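Local coordinates for protein exopolyphosphatase (Aquifex aeolicus, PDB 1T6C) that probably hydrolyses phosphoanhydride bonds of polyphosphate or guanosine pentaphosphate, as a calcium-binding member of the Ppx/GppA family with an actin-like fold, at residues Val143-Phe154 with Ile280-Phe288; Ile168-Phe178 with Lys189-Lys197. All blocks are in the same frame, centred on the assembly; numbering follows the deposited sequence.

Interaction 1 (Val143-Phe154 with Ile280-Phe288); sequences VDQGGGSTEYVF and IFLKTLEIF. With CA (calcium ion), chain C.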
# COMPACT_ATOMS: atom_id res chain seq x y z
N VAL A 143 9.35 3.39 1.38
CA VAL A 143 8.38 4.16 2.15
C VAL A 143 7.00 3.85 1.61
O VAL A 143 6.64 4.28 0.52
CB VAL A 143 8.67 5.67 2.06
CG1 VAL A 143 7.66 6.47 2.87
CG2 VAL A 143 10.05 5.96 2.53
N ASP A 144 6.23 3.08 2.36
CA ASP A 144 4.95 2.55 1.88
C ASP A 144 3.79 3.11 2.69
O ASP A 144 3.47 2.66 3.81
CB ASP A 144 4.96 1.04 1.93
CG ASP A 144 3.78 0.42 1.26
OD1 ASP A 144 2.83 1.14 0.76
OD2 ASP A 144 3.73 -0.83 1.21
N GLN A 145 3.12 4.08 2.09
CA GLN A 145 2.03 4.78 2.72
C GLN A 145 0.70 4.23 2.24
O GLN A 145 0.46 4.12 1.05
CB GLN A 145 2.12 6.29 2.42
CG GLN A 145 0.90 7.08 2.91
CD GLN A 145 -0.22 7.14 1.91
OE1 GLN A 145 -0.01 7.46 0.74
NE2 GLN A 145 -1.45 6.81 2.36
N GLY A 146 -0.16 3.88 3.20
CA GLY A 146 -1.47 3.30 2.93
C GLY A 146 -2.06 2.50 4.07
O GLY A 146 -1.35 1.92 4.89
N GLY A 147 -3.39 2.46 4.10
CA GLY A 147 -4.12 1.58 5.01
C GLY A 147 -3.99 1.92 6.47
O GLY A 147 -4.04 1.02 7.32
N GLY A 148 -3.71 3.19 6.76
CA GLY A 148 -3.57 3.67 8.11
C GLY A 148 -2.17 3.77 8.67
O GLY A 148 -1.98 4.13 9.83
N SER A 149 -1.16 3.50 7.84
CA SER A 149 0.20 3.57 8.29
C SER A 149 1.18 3.83 7.16
O SER A 149 0.86 3.70 5.99
CB SER A 149 0.61 2.26 8.98
OG SER A 149 0.74 1.18 8.03
N THR A 150 2.39 4.20 7.54
CA THR A 150 3.48 4.29 6.63
C THR A 150 4.63 3.48 7.18
O THR A 150 5.09 3.72 8.32
CB THR A 150 3.90 5.76 6.37
OG1 THR A 150 2.84 6.49 5.72
CG2 THR A 150 5.01 5.79 5.37
N GLU A 151 5.06 2.49 6.39
CA GLU A 151 6.18 1.68 6.76
C GLU A 151 7.45 2.22 6.11
O GLU A 151 7.43 2.64 4.95
CB GLU A 151 6.03 0.24 6.32
CG GLU A 151 5.12 -0.56 7.20
CD GLU A 151 3.66 -0.16 7.07
OE1 GLU A 151 3.15 -0.22 5.95
OE2 GLU A 151 3.07 0.25 8.08
N TYR A 152 8.52 2.19 6.89
CA TYR A 152 9.87 2.52 6.45
C TYR A 152 10.71 1.24 6.51
O TYR A 152 10.98 0.73 7.60
CB TYR A 152 10.48 3.62 7.35
CG TYR A 152 9.79 4.93 7.15
CD1 TYR A 152 8.53 5.16 7.71
CD2 TYR A 152 10.33 5.91 6.33
CE1 TYR A 152 7.84 6.34 7.46
CE2 TYR A 152 9.65 7.08 6.06
CZ TYR A 152 8.42 7.30 6.63
OH TYR A 152 7.72 8.45 6.34
N VAL A 153 11.08 0.71 5.35
CA VAL A 153 11.72 -0.60 5.26
C VAL A 153 13.10 -0.41 4.69
O VAL A 153 13.25 -0.01 3.54
CB VAL A 153 10.94 -1.59 4.38
CG1 VAL A 153 11.44 -3.00 4.64
CG2 VAL A 153 9.46 -1.50 4.70
N PHE A 154 14.09 -0.73 5.51
CA PHE A 154 15.49 -0.54 5.16
C PHE A 154 16.14 -1.85 4.80
O PHE A 154 15.96 -2.88 5.46
CB PHE A 154 16.22 0.06 6.35
CG PHE A 154 15.70 1.38 6.79
CD1 PHE A 154 16.21 2.56 6.25
CD2 PHE A 154 14.72 1.44 7.73
CE1 PHE A 154 15.74 3.79 6.68
CE2 PHE A 154 14.22 2.69 8.17
CZ PHE A 154 14.73 3.84 7.64
N ILE A 280 3.56 13.58 3.95
CA ILE A 280 4.38 12.53 4.50
C ILE A 280 5.61 12.35 3.62
O ILE A 280 6.72 12.25 4.13
CB ILE A 280 3.61 11.18 4.61
CG1 ILE A 280 2.57 11.26 5.72
CG2 ILE A 280 4.62 10.02 4.84
CD1 ILE A 280 1.66 10.03 5.75
N PHE A 281 5.42 12.29 2.32
CA PHE A 281 6.57 12.09 1.42
C PHE A 281 7.46 13.31 1.38
O PHE A 281 8.69 13.15 1.31
CB PHE A 281 6.10 11.73 0.02
CG PHE A 281 5.58 10.32 -0.06
CD1 PHE A 281 4.22 10.06 0.03
CD2 PHE A 281 6.45 9.26 -0.14
CE1 PHE A 281 3.77 8.76 0.01
CE2 PHE A 281 5.99 7.95 -0.14
CZ PHE A 281 4.67 7.71 -0.08
N LEU A 282 6.89 14.50 1.43
CA LEU A 282 7.69 15.75 1.36
C LEU A 282 8.59 15.81 2.61
O LEU A 282 9.82 16.00 2.51
CB LEU A 282 6.75 16.96 1.27
CG LEU A 282 7.46 18.30 1.11
CD1 LEU A 282 8.11 18.37 -0.28
CD2 LEU A 282 6.41 19.39 1.34
N LYS A 283 7.99 15.66 3.79
CA LYS A 283 8.74 15.67 5.04
C LYS A 283 9.76 14.52 5.11
O LYS A 283 10.85 14.68 5.65
CB LYS A 283 7.82 15.75 6.27
CG LYS A 283 8.53 15.86 7.62
CD LYS A 283 9.39 17.12 7.81
CE LYS A 283 8.57 18.39 7.92
NZ LYS A 283 9.47 19.55 8.35
N THR A 284 9.43 13.37 4.54
CA THR A 284 10.35 12.24 4.53
C THR A 284 11.64 12.63 3.78
O THR A 284 12.74 12.41 4.27
CB THR A 284 9.70 11.02 3.85
OG1 THR A 284 8.69 10.48 4.72
CG2 THR A 284 10.70 9.90 3.65
N LEU A 285 11.49 13.20 2.60
CA LEU A 285 12.67 13.62 1.83
C LEU A 285 13.50 14.68 2.60
O LEU A 285 14.73 14.59 2.64
CB LEU A 285 12.29 14.15 0.46
CG LEU A 285 11.84 13.07 -0.52
CD1 LEU A 285 11.53 13.69 -1.86
CD2 LEU A 285 12.86 11.98 -0.69
N GLU A 286 12.82 15.62 3.23
CA GLU A 286 13.53 16.65 4.03
C GLU A 286 14.32 16.01 5.17
O GLU A 286 15.52 16.28 5.39
CB GLU A 286 12.54 17.69 4.55
CG GLU A 286 13.20 18.80 5.35
CD GLU A 286 12.25 19.78 6.01
OE1 GLU A 286 11.03 19.68 5.84
OE2 GLU A 286 12.76 20.66 6.73
N ILE A 287 13.67 15.17 5.94
CA ILE A 287 14.30 14.57 7.11
C ILE A 287 15.44 13.65 6.74
O ILE A 287 16.45 13.64 7.42
CB ILE A 287 13.25 13.82 7.95
CG1 ILE A 287 12.21 14.79 8.49
CG2 ILE A 287 13.91 12.97 9.04
CD1 ILE A 287 12.66 15.61 9.59
N PHE A 288 15.27 12.85 5.69
CA PHE A 288 16.32 11.94 5.26
C PHE A 288 17.42 12.65 4.47
O PHE A 288 18.39 12.04 4.06
CB PHE A 288 15.72 10.84 4.40
CG PHE A 288 15.12 9.73 5.18
CD1 PHE A 288 13.88 9.88 5.81
CD2 PHE A 288 15.79 8.53 5.31
CE1 PHE A 288 13.30 8.82 6.54
CE2 PHE A 288 15.22 7.48 6.02
CZ PHE A 288 13.98 7.64 6.62
CA CA C . 1.20 1.23 4.84
O HOH W 1 0.55 0.31 2.33
O HOH W 2 0.59 -1.23 5.94
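Y152 reaches from the sheet to T284 on the helix and donates its OH to T284 OG1, 2.8 Å away. The threonine oxygen lies at the edge of the tyrosine ring, in its plane. T284 OG1 donates to I280 O, which also accepts from T284 N on the opposite face of the carbonyl plane. This chain of bonds fixes both buried hydroxyls.

Apolar groups pack on either side along the helix. One turn before T284, the F281 ring takes V143 CG1 at CE2 (3.7 Å) and Q145 CB at CE1 (3.8 Å). Q145 OE1 is hydrogen-bonded to T215 OG1. One turn after T284, F288 and F154 meet edge against edge, CE2 to CE1 at 3.8 Å.

The tip of the hairpin is the open part: G147 and G148 are exposed in the type I' turn G146-S149. Calcium sits beside it, on the side away from the helix, bound by D144 O, G146 O, S149 O, E151 OE1 (2.7 Å) and two waters. The alternation puts T150 and Y152 on the helix side and E151 on the metal side. This helix-backed β-hairpin with a glycine-rich turn is characteristic of the actin-like ATPase fold.

Interaction 2 (Ile168-Phe178 with Lys189-Lys197); sequences IGIVNLTETFF and KRFFEFLEK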
# COMPACT_ATOMS: atom_id res chain seq x y z
N ILE A 168 0.69 6.67 11.13
CA ILE A 168 0.40 8.05 10.75
C ILE A 168 -0.58 8.06 9.57
O ILE A 168 -0.34 8.71 8.53
CB ILE A 168 1.70 8.83 10.43
CG1 ILE A 168 2.53 8.12 9.34
CG2 ILE A 168 2.47 9.03 11.71
CD1 ILE A 168 3.77 8.88 8.89
N GLY A 169 -1.68 7.34 9.73
CA GLY A 169 -2.63 7.19 8.64
C GLY A 169 -3.19 8.52 8.20
O GLY A 169 -3.45 9.41 9.02
N ILE A 170 -3.35 8.68 6.89
CA ILE A 170 -3.74 9.98 6.34
C ILE A 170 -5.18 10.40 6.66
O ILE A 170 -5.45 11.59 6.74
CB ILE A 170 -3.38 10.10 4.86
CG1 ILE A 170 -4.11 9.10 3.98
CG2 ILE A 170 -1.86 9.97 4.68
CD1 ILE A 170 -3.91 9.29 2.46
N VAL A 171 -6.10 9.48 6.88
CA VAL A 171 -7.41 9.86 7.33
C VAL A 171 -7.32 10.52 8.71
O VAL A 171 -7.92 11.60 8.96
CB VAL A 171 -8.36 8.61 7.34
CG1 VAL A 171 -9.68 8.91 8.00
CG2 VAL A 171 -8.60 8.17 5.93
N ASN A 172 -6.60 9.87 9.63
CA ASN A 172 -6.44 10.41 10.97
C ASN A 172 -5.67 11.71 10.98
O ASN A 172 -6.04 12.66 11.67
CB ASN A 172 -5.81 9.35 11.88
CG ASN A 172 -5.61 9.80 13.29
OD1 ASN A 172 -6.43 10.51 13.88
ND2 ASN A 172 -4.52 9.34 13.87
N LEU A 173 -4.60 11.81 10.19
CA LEU A 173 -3.85 13.07 10.16
C LEU A 173 -4.70 14.22 9.66
O LEU A 173 -4.65 15.33 10.19
CB LEU A 173 -2.63 12.96 9.26
CG LEU A 173 -1.53 11.98 9.66
CD1 LEU A 173 -0.28 12.18 8.85
CD2 LEU A 173 -1.28 12.04 11.13
N THR A 174 -5.51 13.95 8.64
CA THR A 174 -6.42 14.96 8.08
C THR A 174 -7.44 15.42 9.10
O THR A 174 -7.64 16.60 9.30
CB THR A 174 -7.09 14.39 6.79
OG1 THR A 174 -6.06 14.12 5.84
CG2 THR A 174 -7.96 15.42 6.13
N GLU A 175 -8.07 14.47 9.77
CA GLU A 175 -9.06 14.87 10.77
C GLU A 175 -8.42 15.63 11.92
O GLU A 175 -8.98 16.57 12.48
CB GLU A 175 -9.75 13.65 11.33
CG GLU A 175 -10.91 14.00 12.28
CD GLU A 175 -10.51 14.26 13.75
OE1 GLU A 175 -9.47 13.76 14.23
OE2 GLU A 175 -11.23 15.02 14.43
N THR A 176 -7.25 15.19 12.33
CA THR A 176 -6.59 15.73 13.50
C THR A 176 -6.14 17.16 13.28
O THR A 176 -6.36 18.04 14.13
CB THR A 176 -5.36 14.86 13.86
OG1 THR A 176 -5.78 13.57 14.33
CG2 THR A 176 -4.54 15.51 14.95
N PHE A 177 -5.47 17.40 12.15
CA PHE A 177 -4.83 18.70 11.92
C PHE A 177 -5.63 19.66 11.05
O PHE A 177 -5.54 20.87 11.24
CB PHE A 177 -3.45 18.47 11.28
CG PHE A 177 -2.48 17.80 12.20
CD1 PHE A 177 -2.03 18.47 13.33
CD2 PHE A 177 -2.01 16.52 11.95
CE1 PHE A 177 -1.17 17.85 14.22
CE2 PHE A 177 -1.17 15.91 12.83
CZ PHE A 177 -0.74 16.58 13.97
N PHE A 178 -6.33 19.12 10.06
CA PHE A 178 -6.95 19.93 9.01
C PHE A 178 -8.40 20.15 9.35
O PHE A 178 -9.29 19.53 8.79
CB PHE A 178 -6.76 19.31 7.63
CG PHE A 178 -5.32 19.07 7.22
CD1 PHE A 178 -4.24 19.71 7.84
CD2 PHE A 178 -5.04 18.23 6.14
CE1 PHE A 178 -2.94 19.47 7.42
CE2 PHE A 178 -3.71 18.01 5.70
CZ PHE A 178 -2.69 18.64 6.34
N LYS A 189 1.26 23.86 9.35
CA LYS A 189 2.46 23.97 10.17
C LYS A 189 2.44 22.93 11.27
O LYS A 189 3.43 22.26 11.53
CB LYS A 189 2.55 25.38 10.75
CG LYS A 189 3.66 25.63 11.71
CD LYS A 189 3.24 26.74 12.74
CE LYS A 189 2.27 26.24 13.75
NZ LYS A 189 1.98 27.28 14.81
N ARG A 190 1.31 22.82 11.98
CA ARG A 190 1.22 21.84 13.04
C ARG A 190 1.41 20.39 12.54
O ARG A 190 2.02 19.55 13.21
CB ARG A 190 -0.10 21.94 13.75
CG ARG A 190 -0.21 23.15 14.64
CD ARG A 190 -1.49 23.15 15.46
NE ARG A 190 -2.68 23.65 14.77
CZ ARG A 190 -2.97 24.94 14.62
NH1 ARG A 190 -4.09 25.32 14.01
NH2 ARG A 190 -2.15 25.85 15.07
N PHE A 191 0.78 20.11 11.40
CA PHE A 191 0.91 18.82 10.72
C PHE A 191 2.39 18.52 10.46
O PHE A 191 2.88 17.44 10.79
CB PHE A 191 0.07 18.88 9.44
CG PHE A 191 0.41 17.88 8.39
CD1 PHE A 191 -0.09 16.58 8.46
CD2 PHE A 191 1.15 18.25 7.27
CE1 PHE A 191 0.21 15.69 7.46
CE2 PHE A 191 1.40 17.35 6.26
CZ PHE A 191 0.94 16.08 6.36
N PHE A 192 3.12 19.48 9.90
CA PHE A 192 4.54 19.24 9.67
C PHE A 192 5.39 19.15 10.95
O PHE A 192 6.36 18.39 10.98
CB PHE A 192 5.12 20.29 8.69
CG PHE A 192 4.77 20.03 7.23
CD1 PHE A 192 5.09 18.82 6.64
CD2 PHE A 192 4.13 20.98 6.45
CE1 PHE A 192 4.79 18.56 5.28
CE2 PHE A 192 3.81 20.71 5.10
CZ PHE A 192 4.14 19.50 4.54
N GLU A 193 5.06 19.91 11.98
CA GLU A 193 5.74 19.77 13.25
C GLU A 193 5.60 18.34 13.76
O GLU A 193 6.54 17.76 14.31
CB GLU A 193 5.18 20.76 14.28
CG GLU A 193 5.46 22.23 14.02
CD GLU A 193 4.71 23.18 14.97
OE1 GLU A 193 3.82 22.75 15.73
OE2 GLU A 193 5.03 24.39 14.97
N PHE A 194 4.39 17.78 13.64
CA PHE A 194 4.14 16.43 14.09
C PHE A 194 4.96 15.45 13.27
O PHE A 194 5.58 14.53 13.81
CB PHE A 194 2.64 16.09 14.02
CG PHE A 194 2.37 14.62 14.10
CD1 PHE A 194 2.46 13.96 15.33
CD2 PHE A 194 2.12 13.88 12.98
CE1 PHE A 194 2.26 12.61 15.41
CE2 PHE A 194 1.93 12.51 13.05
CZ PHE A 194 1.97 11.87 14.28
N LEU A 195 4.99 15.64 11.95
CA LEU A 195 5.70 14.71 11.10
C LEU A 195 7.20 14.79 11.38
O LEU A 195 7.87 13.77 11.38
CB LEU A 195 5.40 14.96 9.63
CG LEU A 195 4.06 14.52 9.10
CD1 LEU A 195 3.94 14.91 7.65
CD2 LEU A 195 3.85 13.03 9.29
N GLU A 196 7.72 15.97 11.71
CA GLU A 196 9.15 16.13 12.06
C GLU A 196 9.44 15.30 13.32
O GLU A 196 10.43 14.58 13.35
CB GLU A 196 9.45 17.62 12.30
CG GLU A 196 10.88 17.89 12.77
CD GLU A 196 11.78 18.33 11.65
OE1 GLU A 196 11.41 19.24 10.84
OE2 GLU A 196 12.91 17.77 11.57
N LYS A 197 8.56 15.37 14.31
CA LYS A 197 8.69 14.63 15.59
C LYS A 197 8.74 13.12 15.33
O LYS A 197 9.61 12.40 15.87
CB LYS A 197 7.53 14.94 16.53
CG LYS A 197 7.39 14.04 17.82
CD LYS A 197 6.05 14.25 18.62
CE LYS A 197 5.75 13.01 19.49
NZ LYS A 197 5.89 13.16 20.97
O HOH W 3 -4.36 21.74 13.57
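F177 lies against F191 and F194 where two consecutive helices, 170-177 and 185-199, form an α-helical hairpin on the actin-like fold. The short segments cross at 133°, with their axes 10.3 Å apart at closest approach. No direct hydrogen bond joins them; the contact is mostly aromatic and aliphatic.

F177 can be followed outward. Its CB meets F191 CB. CG is anti to the carbonyl carbon (chi1 -67°), which turns the ring toward helix 185-199; CG meets F191 CA and CB. CD1 faces F191 N at 3.8 Å, while CD2 comes to the edge of the F191 ring. CE1 reaches R190 O, and CE2 approaches F194 CD2. At the tip, F177 CZ presses on F194 CB at 3.4 Å. F191 CA lies over the ring centre, 3.8 Å from the centroid and 10° off the normal, a CH-pi contact. T176 CG2 covers the opposite face, so the ring is clamped between its own helix and the next. Replacing F177 with an alanine would probably open a gap over F191 CA and leave the F194 ring freer to turn.

The F191 ring is covered on both faces. F178 CZ lies over one face, offset toward the rim, and L195 CD1 over the other. L173 divides its methyls between two rings: CD1 goes to the edge of F191, and CD2 goes to F194 CE2. I168 CG2 comes to the edge of F194, which extends the apolar seam to the loop before the first helix.

The solvent side is more polar. R190 is exposed, and its CB lies near F177 CD1. One water bridges the helices there: it donates to F177 O at 2.8 Å and accepts from R190 NE at 2.8 Å.

From the N terminus, the chain first builds the sheet around strand 12-19, then enters the six-stranded sheet with the hairpin of 143-154. After strand 159-166 it passes into 168-178. Interaction 2 closes a short loop of ten intervening residues when 189-197 folds back. Interaction 1 closes a far longer loop, 125 residues between its segments, when 280-288 returns to the hairpin. Interaction 2 therefore falls entirely within that longer loop, and the two do not cross. They touch directly. K283 forms a salt bridge with E196, Q145 packs on I170, and I280 on I168. Helix 274-288 thus ties the calcium-binding hairpin to the helical pair.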